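Local coordinates for protein alanine racemase (Corynebacterium glutamicum, PDB 2DY3) that binds pyridoxal-5'-phosphate and belongs to the alanine racemase family, dimeric enzymes whose subunits join an N-terminal barrel to a C-terminal domain rich in beta strands, at residues E239-V244 and G321-I326; V268-A273 and M304-I309; D295-G300 and V308-D313. One frame throughout, in Å; residues are numbered along the deposited sequence.

Contact 1. Residues E239-V244 and G321-I326; sequences EAKVSV and GAKAVI
The carbonyl oxygen of Ala322 is gripped by two neighbours in 239-244: the amide of Val242 donates to it over 2.9 Å from Val242 N to Ala322 O, and Lys241 CA brings its hydrogen to the same oxygen. The bond from Val242 lies in the carbonyl plane. Further along, Ala240 and Ala324 form an antiparallel hydrogen-bonded pair, with Ala324 N only 2.6 Å from Ala240 O and an N-H···O angle of 170°. The last rung is a bond of 2.7 Å from Gly321 N to Val242 O. Gly321 suits this loop position because, at its backbone angles (phi 97°), a beta carbon would be jammed against the preceding carbonyl oxygen.

Side chains divide between the two faces. Ala240 and Ala324 share one of them, small enough to sit under neighbouring strands: Ala240 packs on Val271, Ala324 on Val289 and Ile291. Val242, buried and also against Ala269, sets CG2 4.3 Å from Ala322 CB. Glu239, Lys241 and Lys323 project from the other face. Glu239 CG stands between its own N and carbonyl carbon (chi1 67°). The chain beyond it is extended and crosses that of Lys323, which bends at chi3; Glu239 OE2 lies 3.6 Å from Lys323 CE and also near Val325 CG2. The Lys323 ammonium stays beyond salt-bridge distance, and the link from Glu239 OE1 to Lys7 is long and weak, with the place of OE1 itself doubtful.

Amide bonds thus supply the firm hold on this antiparallel ladder, while the charges lie loosely over its more exposed face. The carboxylate may partly offset the like charges of Lys7 and Lys323, though its exact place is unsure.

Contact 2. Residues V268-A273 and M304-I309; sequences VAVVPA and MDQFVI
Val271 covers one face of the Phe307 ring, with its CG1 3.6 Å from the ring centroid and 24° off the normal, a CH-pi contact shifted toward the rim. Its other methyl, CG2, meets CE1 and CZ. At the edge, near the ring plane, the carbonyl oxygen of Ala273 lies 3.0 Å from Phe307 CD1. Phe307 CG stands between the backbone N and the carbonyl carbon (chi1 66°), and the ring end comes nearer the partner strand. Val271 chi1, 12°, is nearly eclipsed, which suggests a tight or imperfectly defined fit. The flat amide of Gln306 has an apolar neighbour too: Val270 CG1 is 3.5 Å from Gln306 CD, equally close to OE1 and only slightly farther from NE2.

Farther along, Ala269 CB touches Ile309 CG1 at 3.7 Å, a small residue beside a branched one, while Val268 and Val308 cross on the other face, next to His128 and Arg129 of the second subunit. Ala269 and Ile309 exchange two amide bonds; Val271 N gives a straight one to Phe307 O, 3.1 Å long, answered by a weak bond from Phe307 N to Val271 O. That same Val271 oxygen takes Ala273 N at 2.7 Å, closing an inverse gamma turn centred on Pro272, whose ring fixes phi near the value such a turn needs.

Beyond the strand pairing, Asp305 is held by a salt bridge from its OD1 to Arg355. The chemistry therefore changes along the pair: buried valine, isoleucine and phenylalanine make an apolar, regularly bonded ladder with one weak rung, and where it ends the chain brings the side chain of Asp305 beside pyridoxal-5'-phosphate and against Lys34 of the second subunit.

Contact 3. Residues D295-G300 and V308-D313; sequences DYPQVG and VISLGD
Tyr296 leans on 308-313 from its first side-chain atom onward. CB lies 3.6 Å from Ser310 O and also touches Ile309 CD1. Chi1 of -63° sets CG beside the backbone N, and there it comes near Leu311 CD2. Next along the ring, Tyr296 CD2 lies 3.8 Å from Leu311 CD2, and CE2 is near both that methyl and Leu311 CA. Leu311 CD2 sits over one face of the Tyr296 ring, a CH-pi contact 27° off the normal, whereas Ser310 O comes to the edge of the ring near its plane. The side chain also packs on His316 and Val318. A broad aromatic ring suits this place, where it offers a face to leucine and an edge to a carbonyl.

Ser310 N donates to Pro297 O over 3.0 Å, nearly along the C=O axis, a fitting arrangement since Pro297 has no amide hydrogen of its own to give. Ser310 OG lies close against Pro297 CG. A second amide bond runs 2.7 Å from Val299 N to Val308 O. Between Val299 O and Val308 N stands a water: it donates to the carbonyl, accepts from Val308 N, and accepts from Gln298 NE2 over 3.1 Å. The far end of the Gln298 amide, OE1, is bound by Gly285 N.

These two strands form a beta hairpin. Strand 288-291 pairs with 294-299 on its other edge, with Ile291 against Tyr296, and strand 267-271 flanks 307-312, where Leu311 and Gly312 both face Phe267 in a classic beta bulge.

How the contacts relate
All three contacts are antiparallel pairings within one mixed sheet of the C-terminal region. Contact 2 is the most thoroughly buried: its touching residues are mainly apolar, and one end reaches pyridoxal-5'-phosphate. Contact 3 shares Val308 and Ile309 with it, so strand 307-312 has 267-271 on one flank and 294-299 on the other; here a water enters the ladder and solvent reaches Pro297. Contact 1 is partly buried, with charged residues on one face. Its strand 236-247 bonds to 267-271 through Ser243, Val244 and Val270, which ties it directly to contact 2, whereas contacts 1 and 3 do not touch, their centres lying about 12 Å apart.

Contact 1. Residues E239-V244 and G321-I326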
ATOM      1  N   GLU B 239     -14.030  -3.013   4.091  1.00 17.76           N
ATOM      2  CA  GLU B 239     -14.698  -4.149   4.713  1.00 20.71           C
ATOM      3  C   GLU B 239     -14.272  -5.503   4.150  1.00 21.40           C
ATOM      4  O   GLU B 239     -13.906  -5.631   2.978  1.00 21.18           O
ATOM      5  CB  GLU B 239     -16.221  -3.998   4.579  1.00 22.48           C
ATOM      6  CG  GLU B 239     -16.739  -4.103   3.155  1.00 27.04           C
ATOM      7  CD  GLU B 239     -18.206  -3.700   3.017  1.00 29.94           C
ATOM      8  OE1 GLU B 239     -18.778  -3.896   1.927  1.00 30.12           O
ATOM      9  OE2 GLU B 239     -18.786  -3.179   3.992  1.00 33.01           O
ATOM     10  N   ALA B 240     -14.337  -6.515   5.003  1.00 19.81           N
ATOM     11  CA  ALA B 240     -13.963  -7.864   4.615  1.00 21.03           C
ATOM     12  C   ALA B 240     -15.046  -8.840   5.034  1.00 21.56           C
ATOM     13  O   ALA B 240     -15.863  -8.551   5.906  1.00 23.35           O
ATOM     14  CB  ALA B 240     -12.637  -8.245   5.271  1.00 19.00           C
ATOM     15  N   LYS B 241     -15.059  -9.997   4.392  1.00 22.68           N
ATOM     16  CA  LYS B 241     -16.020 -11.025   4.728  1.00 21.11           C
ATOM     17  C   LYS B 241     -15.263 -12.062   5.547  1.00 19.86           C
ATOM     18  O   LYS B 241     -14.184 -12.509   5.148  1.00 17.53           O
ATOM     19  CB  LYS B 241     -16.596 -11.636   3.449  1.00 24.94           C
ATOM     20  CG  LYS B 241     -17.346 -10.611   2.607  1.00 27.39           C
ATOM     21  CD  LYS B 241     -18.278 -11.264   1.607  1.00 32.00           C
ATOM     22  CE  LYS B 241     -19.210 -10.230   0.988  1.00 32.66           C
ATOM     23  NZ  LYS B 241     -20.151 -10.833   0.004  1.00 35.85           N
ATOM     24  N   VAL B 242     -15.817 -12.418   6.702  1.00 17.02           N
ATOM     25  CA  VAL B 242     -15.195 -13.397   7.579  1.00 15.76           C
ATOM     26  C   VAL B 242     -15.013 -14.715   6.840  1.00 17.03           C
ATOM     27  O   VAL B 242     -15.961 -15.253   6.270  1.00 17.72           O
ATOM     28  CB  VAL B 242     -16.059 -13.627   8.838  1.00 16.24           C
ATOM     29  CG1 VAL B 242     -15.394 -14.662   9.752  1.00 13.22           C
ATOM     30  CG2 VAL B 242     -16.259 -12.306   9.572  1.00 14.12           C
ATOM     31  N   SER B 243     -13.791 -15.233   6.848  1.00 16.31           N
ATOM     32  CA  SER B 243     -13.504 -16.481   6.155  1.00 17.82           C
ATOM     33  C   SER B 243     -13.843 -17.701   6.994  1.00 18.84           C
ATOM     34  O   SER B 243     -14.323 -18.707   6.477  1.00 19.39           O
ATOM     35  CB  SER B 243     -12.028 -16.531   5.765  1.00 18.69           C
ATOM     36  OG  SER B 243     -11.205 -16.460   6.913  1.00 17.97           O
ATOM     37  N   VAL B 244     -13.587 -17.613   8.294  1.00 17.15           N
ATOM     38  CA  VAL B 244     -13.864 -18.726   9.185  1.00 18.30           C
ATOM     39  C   VAL B 244     -14.175 -18.261  10.601  1.00 18.21           C
ATOM     40  O   VAL B 244     -13.596 -17.287  11.089  1.00 15.89           O
ATOM     41  CB  VAL B 244     -12.650 -19.704   9.272  1.00 19.22           C
ATOM     42  CG1 VAL B 244     -12.971 -20.843  10.213  1.00 17.90           C
ATOM     43  CG2 VAL B 244     -12.300 -20.253   7.906  1.00 19.40           C
ATOM     44  N   GLY B 321     -18.646 -15.511   6.260  1.00 17.67           N
ATOM     45  CA  GLY B 321     -19.359 -14.830   5.196  1.00 18.23           C
ATOM     46  C   GLY B 321     -19.938 -13.514   5.684  1.00 18.85           C
ATOM     47  O   GLY B 321     -20.391 -12.688   4.891  1.00 21.16           O
ATOM     48  N   ALA B 322     -19.921 -13.316   6.999  1.00 18.00           N
ATOM     49  CA  ALA B 322     -20.439 -12.089   7.591  1.00 16.51           C
ATOM     50  C   ALA B 322     -19.536 -10.925   7.200  1.00 17.38           C
ATOM     51  O   ALA B 322     -18.315 -11.073   7.126  1.00 14.63           O
ATOM     52  CB  ALA B 322     -20.493 -12.221   9.103  1.00 17.02           C
ATOM     53  N   LYS B 323     -20.145  -9.771   6.941  1.00 18.06           N
ATOM     54  CA  LYS B 323     -19.399  -8.580   6.562  1.00 17.89           C
ATOM     55  C   LYS B 323     -18.829  -7.866   7.780  1.00 17.13           C
ATOM     56  O   LYS B 323     -19.573  -7.447   8.676  1.00 14.28           O
ATOM     57  CB  LYS B 323     -20.299  -7.608   5.801  1.00 22.05           C
ATOM     58  CG  LYS B 323     -20.677  -8.062   4.403  1.00 27.45           C
ATOM     59  CD  LYS B 323     -21.769  -7.172   3.828  1.00 30.56           C
ATOM     60  CE  LYS B 323     -21.376  -5.698   3.860  1.00 33.10           C
ATOM     61  NZ  LYS B 323     -22.457  -4.816   3.308  1.00 36.02           N
ATOM     62  N   ALA B 324     -17.507  -7.730   7.804  1.00 14.81           N
ATOM     63  CA  ALA B 324     -16.823  -7.045   8.893  1.00 14.19           C
ATOM     64  C   ALA B 324     -16.296  -5.690   8.408  1.00 15.26           C
ATOM     65  O   ALA B 324     -15.413  -5.630   7.549  1.00 16.19           O
ATOM     66  CB  ALA B 324     -15.668  -7.898   9.401  1.00 13.91           C
ATOM     67  N   VAL B 325     -16.846  -4.612   8.951  1.00 14.73           N
ATOM     68  CA  VAL B 325     -16.415  -3.264   8.587  1.00 16.07           C
ATOM     69  C   VAL B 325     -15.186  -2.881   9.409  1.00 16.87           C
ATOM     70  O   VAL B 325     -15.233  -2.881  10.634  1.00 18.90           O
ATOM     71  CB  VAL B 325     -17.540  -2.209   8.853  1.00 17.19           C
ATOM     72  CG1 VAL B 325     -17.029  -0.803   8.554  1.00 14.88           C
ATOM     73  CG2 VAL B 325     -18.772  -2.519   7.998  1.00 16.31           C
ATOM     74  N   ILE B 326     -14.085  -2.571   8.732  1.00 16.24           N
ATOM     75  CA  ILE B 326     -12.858  -2.171   9.415  1.00 17.44           C
ATOM     76  C   ILE B 326     -13.014  -0.686   9.735  1.00 18.32           C
ATOM     77  O   ILE B 326     -12.678  -0.231  10.830  1.00 18.96           O
ATOM     78  CB  ILE B 326     -11.627  -2.434   8.522  1.00 16.07           C
ATOM     79  CG1 ILE B 326     -11.520  -3.946   8.250  1.00 14.14           C
ATOM     80  CG2 ILE B 326     -10.372  -1.892   9.185  1.00 14.36           C
ATOM     81  CD1 ILE B 326     -10.439  -4.341   7.249  1.00 11.77           C
TER

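Contact 2. Residues V268-A273 and M304-I309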
ATOM      1  N   VAL B 268     -13.669 -17.095  17.860  1.00 18.79           N
ATOM      2  CA  VAL B 268     -12.889 -16.065  17.195  1.00 18.32           C
ATOM      3  C   VAL B 268     -13.300 -16.163  15.738  1.00 18.25           C
ATOM      4  O   VAL B 268     -13.840 -17.184  15.309  1.00 17.23           O
ATOM      5  CB  VAL B 268     -11.350 -16.298  17.292  1.00 18.13           C
ATOM      6  CG1 VAL B 268     -10.907 -16.261  18.737  1.00 18.29           C
ATOM      7  CG2 VAL B 268     -10.966 -17.611  16.630  1.00 16.11           C
ATOM      8  N   ALA B 269     -13.062 -15.097  14.987  1.00 18.29           N
ATOM      9  CA  ALA B 269     -13.387 -15.074  13.571  1.00 16.71           C
ATOM     10  C   ALA B 269     -12.155 -14.592  12.816  1.00 17.11           C
ATOM     11  O   ALA B 269     -11.407 -13.740  13.298  1.00 13.89           O
ATOM     12  CB  ALA B 269     -14.577 -14.138  13.307  1.00 16.64           C
ATOM     13  N   VAL B 270     -11.934 -15.159  11.638  1.00 15.61           N
ATOM     14  CA  VAL B 270     -10.796 -14.774  10.824  1.00 15.86           C
ATOM     15  C   VAL B 270     -11.274 -13.854   9.710  1.00 15.06           C
ATOM     16  O   VAL B 270     -12.236 -14.166   9.016  1.00 14.00           O
ATOM     17  CB  VAL B 270     -10.120 -16.011  10.199  1.00 16.39           C
ATOM     18  CG1 VAL B 270      -8.901 -15.590   9.389  1.00 17.28           C
ATOM     19  CG2 VAL B 270      -9.707 -16.985  11.301  1.00 17.71           C
ATOM     20  N   VAL B 271     -10.636 -12.699   9.562  1.00 16.51           N
ATOM     21  CA  VAL B 271     -11.012 -11.792   8.489  1.00 16.78           C
ATOM     22  C   VAL B 271      -9.823 -11.723   7.538  1.00 16.56           C
ATOM     23  O   VAL B 271      -8.697 -11.450   7.945  1.00 18.16           O
ATOM     24  CB  VAL B 271     -11.424 -10.391   9.036  1.00 18.49           C
ATOM     25  CG1 VAL B 271     -11.036 -10.270  10.491  1.00 21.46           C
ATOM     26  CG2 VAL B 271     -10.816  -9.287   8.200  1.00 19.98           C
ATOM     27  N   PRO B 272     -10.067 -12.016   6.256  1.00 16.06           N
ATOM     28  CA  PRO B 272      -9.106 -12.035   5.151  1.00 16.07           C
ATOM     29  C   PRO B 272      -8.430 -10.716   4.791  1.00 15.77           C
ATOM     30  O   PRO B 272      -8.572 -10.229   3.674  1.00 14.08           O
ATOM     31  CB  PRO B 272      -9.933 -12.597   3.993  1.00 16.25           C
ATOM     32  CG  PRO B 272     -11.273 -12.020   4.255  1.00 13.73           C
ATOM     33  CD  PRO B 272     -11.432 -12.256   5.753  1.00 15.45           C
ATOM     34  N   ALA B 273      -7.689 -10.157   5.741  1.00 17.23           N
ATOM     35  CA  ALA B 273      -6.952  -8.914   5.528  1.00 16.18           C
ATOM     36  C   ALA B 273      -5.727  -8.930   6.445  1.00 16.09           C
ATOM     37  O   ALA B 273      -5.869  -9.138   7.653  1.00 15.20           O
ATOM     38  CB  ALA B 273      -7.836  -7.714   5.840  1.00 18.14           C
ATOM     39  N   MET B 304       0.322 -11.708   7.559  1.00 18.28           N
ATOM     40  CA  MET B 304       0.424 -11.185   6.209  1.00 16.30           C
ATOM     41  C   MET B 304      -0.900 -11.148   5.458  1.00 16.31           C
ATOM     42  O   MET B 304      -1.203 -10.170   4.771  1.00 15.36           O
ATOM     43  CB  MET B 304       1.456 -11.991   5.407  1.00 15.90           C
ATOM     44  CG  MET B 304       1.946 -11.259   4.166  1.00 20.47           C
ATOM     45  SD  MET B 304       3.389 -11.995   3.338  1.00 21.82           S
ATOM     46  CE  MET B 304       2.902 -11.787   1.658  1.00 17.89           C
ATOM     47  N   ASP B 305      -1.703 -12.195   5.602  1.00 14.92           N
ATOM     48  CA  ASP B 305      -2.965 -12.255   4.873  1.00 15.16           C
ATOM     49  C   ASP B 305      -4.224 -12.127   5.714  1.00 15.60           C
ATOM     50  O   ASP B 305      -5.325 -12.055   5.165  1.00 13.86           O
ATOM     51  CB  ASP B 305      -3.036 -13.570   4.091  1.00 15.22           C
ATOM     52  CG  ASP B 305      -1.768 -13.856   3.317  1.00 17.00           C
ATOM     53  OD1 ASP B 305      -1.407 -13.062   2.420  1.00 18.75           O
ATOM     54  OD2 ASP B 305      -1.131 -14.881   3.613  1.00 18.16           O
ATOM     55  N   GLN B 306      -4.082 -12.092   7.035  1.00 15.10           N
ATOM     56  CA  GLN B 306      -5.261 -12.024   7.882  1.00 18.85           C
ATOM     57  C   GLN B 306      -5.011 -11.624   9.334  1.00 18.17           C
ATOM     58  O   GLN B 306      -3.870 -11.566   9.799  1.00 16.02           O
ATOM     59  CB  GLN B 306      -5.958 -13.396   7.858  1.00 21.80           C
ATOM     60  CG  GLN B 306      -4.980 -14.573   8.008  1.00 25.10           C
ATOM     61  CD  GLN B 306      -5.657 -15.936   8.040  1.00 26.40           C
ATOM     62  OE1 GLN B 306      -6.359 -16.324   7.105  1.00 27.72           O
ATOM     63  NE2 GLN B 306      -5.439 -16.674   9.122  1.00 30.02           N
ATOM     64  N   PHE B 307      -6.101 -11.323  10.034  1.00 17.26           N
ATOM     65  CA  PHE B 307      -6.043 -11.000  11.453  1.00 16.67           C
ATOM     66  C   PHE B 307      -7.277 -11.620  12.095  1.00 17.98           C
ATOM     67  O   PHE B 307      -8.214 -12.018  11.397  1.00 18.63           O
ATOM     68  CB  PHE B 307      -5.983  -9.488  11.718  1.00 16.17           C
ATOM     69  CG  PHE B 307      -7.218  -8.729  11.323  1.00 17.06           C
ATOM     70  CD1 PHE B 307      -7.306  -8.122  10.080  1.00 14.74           C
ATOM     71  CD2 PHE B 307      -8.264  -8.556  12.225  1.00 17.57           C
ATOM     72  CE1 PHE B 307      -8.403  -7.358   9.746  1.00 13.41           C
ATOM     73  CE2 PHE B 307      -9.365  -7.790  11.894  1.00 13.82           C
ATOM     74  CZ  PHE B 307      -9.434  -7.189  10.654  1.00 15.28           C
ATOM     75  N   VAL B 308      -7.279 -11.701  13.419  1.00 16.70           N
ATOM     76  CA  VAL B 308      -8.382 -12.332  14.131  1.00 16.34           C
ATOM     77  C   VAL B 308      -9.111 -11.385  15.073  1.00 16.72           C
ATOM     78  O   VAL B 308      -8.526 -10.437  15.605  1.00 13.93           O
ATOM     79  CB  VAL B 308      -7.855 -13.536  14.959  1.00 17.60           C
ATOM     80  CG1 VAL B 308      -9.009 -14.365  15.492  1.00 17.56           C
ATOM     81  CG2 VAL B 308      -6.920 -14.376  14.103  1.00 15.33           C
ATOM     82  N   ILE B 309     -10.396 -11.658  15.272  1.00 16.24           N
ATOM     83  CA  ILE B 309     -11.224 -10.862  16.169  1.00 16.76           C
ATOM     84  C   ILE B 309     -11.923 -11.818  17.131  1.00 19.03           C
ATOM     85  O   ILE B 309     -12.204 -12.974  16.780  1.00 17.25           O
ATOM     86  CB  ILE B 309     -12.300 -10.057  15.394  1.00 16.90           C
ATOM     87  CG1 ILE B 309     -13.273 -11.014  14.698  1.00 15.00           C
ATOM     88  CG2 ILE B 309     -11.636  -9.158  14.361  1.00 14.01           C
ATOM     89  CD1 ILE B 309     -14.436 -10.305  14.027  1.00 13.40           C
TER

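Contact 3. Residues D295-G300 and V308-D313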
ATOM      1  N   ASP B 295     -19.430  -4.135  17.470  1.00 20.59           N
ATOM      2  CA  ASP B 295     -17.980  -4.236  17.535  1.00 21.04           C
ATOM      3  C   ASP B 295     -17.443  -5.549  18.077  1.00 20.38           C
ATOM      4  O   ASP B 295     -18.049  -6.185  18.930  1.00 20.35           O
ATOM      5  CB  ASP B 295     -17.406  -3.096  18.379  1.00 23.37           C
ATOM      6  CG  ASP B 295     -17.465  -1.756  17.675  1.00 26.75           C
ATOM      7  OD1 ASP B 295     -17.787  -1.726  16.469  1.00 25.29           O
ATOM      8  OD2 ASP B 295     -17.176  -0.731  18.327  1.00 28.12           O
ATOM      9  N   TYR B 296     -16.288  -5.940  17.554  1.00 19.33           N
ATOM     10  CA  TYR B 296     -15.587  -7.143  17.970  1.00 17.53           C
ATOM     11  C   TYR B 296     -14.112  -6.766  17.869  1.00 18.20           C
ATOM     12  O   TYR B 296     -13.598  -6.483  16.787  1.00 17.28           O
ATOM     13  CB  TYR B 296     -15.920  -8.321  17.044  1.00 16.92           C
ATOM     14  CG  TYR B 296     -17.379  -8.726  17.073  1.00 15.43           C
ATOM     15  CD1 TYR B 296     -18.278  -8.242  16.128  1.00 15.69           C
ATOM     16  CD2 TYR B 296     -17.862  -9.574  18.061  1.00 14.69           C
ATOM     17  CE1 TYR B 296     -19.619  -8.596  16.170  1.00 13.16           C
ATOM     18  CE2 TYR B 296     -19.193  -9.931  18.113  1.00 12.42           C
ATOM     19  CZ  TYR B 296     -20.070  -9.442  17.171  1.00 15.72           C
ATOM     20  OH  TYR B 296     -21.398  -9.800  17.235  1.00 14.76           O
ATOM     21  N   PRO B 297     -13.416  -6.747  19.011  1.00 18.06           N
ATOM     22  CA  PRO B 297     -11.998  -6.398  19.106  1.00 18.29           C
ATOM     23  C   PRO B 297     -11.046  -7.338  18.383  1.00 18.08           C
ATOM     24  O   PRO B 297     -11.208  -8.558  18.416  1.00 19.16           O
ATOM     25  CB  PRO B 297     -11.756  -6.385  20.606  1.00 17.12           C
ATOM     26  CG  PRO B 297     -12.632  -7.508  21.069  1.00 19.54           C
ATOM     27  CD  PRO B 297     -13.921  -7.230  20.308  1.00 18.28           C
ATOM     28  N   GLN B 298     -10.057  -6.751  17.719  1.00 17.68           N
ATOM     29  CA  GLN B 298      -9.042  -7.522  17.015  1.00 19.14           C
ATOM     30  C   GLN B 298      -8.164  -8.096  18.120  1.00 20.20           C
ATOM     31  O   GLN B 298      -7.943  -7.442  19.137  1.00 20.33           O
ATOM     32  CB  GLN B 298      -8.237  -6.596  16.089  1.00 18.94           C
ATOM     33  CG  GLN B 298      -6.990  -7.203  15.440  1.00 18.67           C
ATOM     34  CD  GLN B 298      -5.837  -7.338  16.413  1.00 20.29           C
ATOM     35  OE1 GLN B 298      -5.731  -6.568  17.367  1.00 19.85           O
ATOM     36  NE2 GLN B 298      -4.958  -8.307  16.172  1.00 17.60           N
ATOM     37  N   VAL B 299      -7.686  -9.321  17.933  1.00 19.85           N
ATOM     38  CA  VAL B 299      -6.840  -9.970  18.928  1.00 20.57           C
ATOM     39  C   VAL B 299      -5.687 -10.712  18.267  1.00 20.19           C
ATOM     40  O   VAL B 299      -5.786 -11.136  17.120  1.00 17.53           O
ATOM     41  CB  VAL B 299      -7.632 -11.003  19.760  1.00 19.62           C
ATOM     42  CG1 VAL B 299      -8.671 -10.308  20.614  1.00 21.76           C
ATOM     43  CG2 VAL B 299      -8.293 -12.005  18.832  1.00 21.07           C
ATOM     44  N   GLY B 300      -4.597 -10.866  19.009  1.00 20.50           N
ATOM     45  CA  GLY B 300      -3.449 -11.583  18.496  1.00 20.84           C
ATOM     46  C   GLY B 300      -2.622 -10.811  17.492  1.00 20.69           C
ATOM     47  O   GLY B 300      -2.767  -9.601  17.338  1.00 21.24           O
ATOM     48  N   VAL B 308      -7.279 -11.701  13.419  1.00 16.70           N
ATOM     49  CA  VAL B 308      -8.382 -12.332  14.131  1.00 16.34           C
ATOM     50  C   VAL B 308      -9.111 -11.385  15.073  1.00 16.72           C
ATOM     51  O   VAL B 308      -8.526 -10.437  15.605  1.00 13.93           O
ATOM     52  CB  VAL B 308      -7.855 -13.536  14.959  1.00 17.60           C
ATOM     53  CG1 VAL B 308      -9.009 -14.365  15.492  1.00 17.56           C
ATOM     54  CG2 VAL B 308      -6.920 -14.376  14.103  1.00 15.33           C
ATOM     55  N   ILE B 309     -10.396 -11.658  15.272  1.00 16.24           N
ATOM     56  CA  ILE B 309     -11.224 -10.862  16.169  1.00 16.76           C
ATOM     57  C   ILE B 309     -11.923 -11.818  17.131  1.00 19.03           C
ATOM     58  O   ILE B 309     -12.204 -12.974  16.780  1.00 17.25           O
ATOM     59  CB  ILE B 309     -12.300 -10.057  15.394  1.00 16.90           C
ATOM     60  CG1 ILE B 309     -13.273 -11.014  14.698  1.00 15.00           C
ATOM     61  CG2 ILE B 309     -11.636  -9.158  14.361  1.00 14.01           C
ATOM     62  CD1 ILE B 309     -14.436 -10.305  14.027  1.00 13.40           C
ATOM     63  N   SER B 310     -12.195 -11.346  18.344  1.00 19.72           N
ATOM     64  CA  SER B 310     -12.863 -12.179  19.328  1.00 22.56           C
ATOM     65  C   SER B 310     -14.360 -11.908  19.335  1.00 21.09           C
ATOM     66  O   SER B 310     -14.805 -10.762  19.402  1.00 20.54           O
ATOM     67  CB  SER B 310     -12.277 -11.950  20.729  1.00 24.66           C
ATOM     68  OG  SER B 310     -12.359 -10.592  21.113  1.00 28.89           O
ATOM     69  N   LEU B 311     -15.129 -12.983  19.258  1.00 20.67           N
ATOM     70  CA  LEU B 311     -16.578 -12.905  19.250  1.00 20.27           C
ATOM     71  C   LEU B 311     -17.107 -13.180  20.657  1.00 20.37           C
ATOM     72  O   LEU B 311     -18.308 -13.086  20.912  1.00 21.26           O
ATOM     73  CB  LEU B 311     -17.136 -13.952  18.284  1.00 18.48           C
ATOM     74  CG  LEU B 311     -16.538 -13.985  16.874  1.00 18.21           C
ATOM     75  CD1 LEU B 311     -17.171 -15.120  16.074  1.00 15.67           C
ATOM     76  CD2 LEU B 311     -16.776 -12.643  16.186  1.00 16.88           C
ATOM     77  N   GLY B 312     -16.208 -13.514  21.574  1.00 21.47           N
ATOM     78  CA  GLY B 312     -16.647 -13.833  22.920  1.00 22.19           C
ATOM     79  C   GLY B 312     -17.427 -15.129  22.803  1.00 22.13           C
ATOM     80  O   GLY B 312     -16.950 -16.081  22.184  1.00 22.04           O
ATOM     81  N   ASP B 313     -18.626 -15.181  23.373  1.00 21.30           N
ATOM     82  CA  ASP B 313     -19.430 -16.394  23.276  1.00 22.88           C
ATOM     83  C   ASP B 313     -20.267 -16.337  22.005  1.00 20.68           C
ATOM     84  O   ASP B 313     -21.152 -17.161  21.792  1.00 21.13           O
ATOM     85  CB  ASP B 313     -20.336 -16.538  24.500  1.00 26.83           C
ATOM     86  CG  ASP B 313     -21.331 -15.415  24.615  1.00 30.52           C
ATOM     87  OD1 ASP B 313     -20.912 -14.236  24.595  1.00 33.19           O
ATOM     88  OD2 ASP B 313     -22.537 -15.713  24.724  1.00 37.25           O
TER
HETATM   89  O   HOH W   1      -5.069 -10.999  14.689  1.00 20.65           O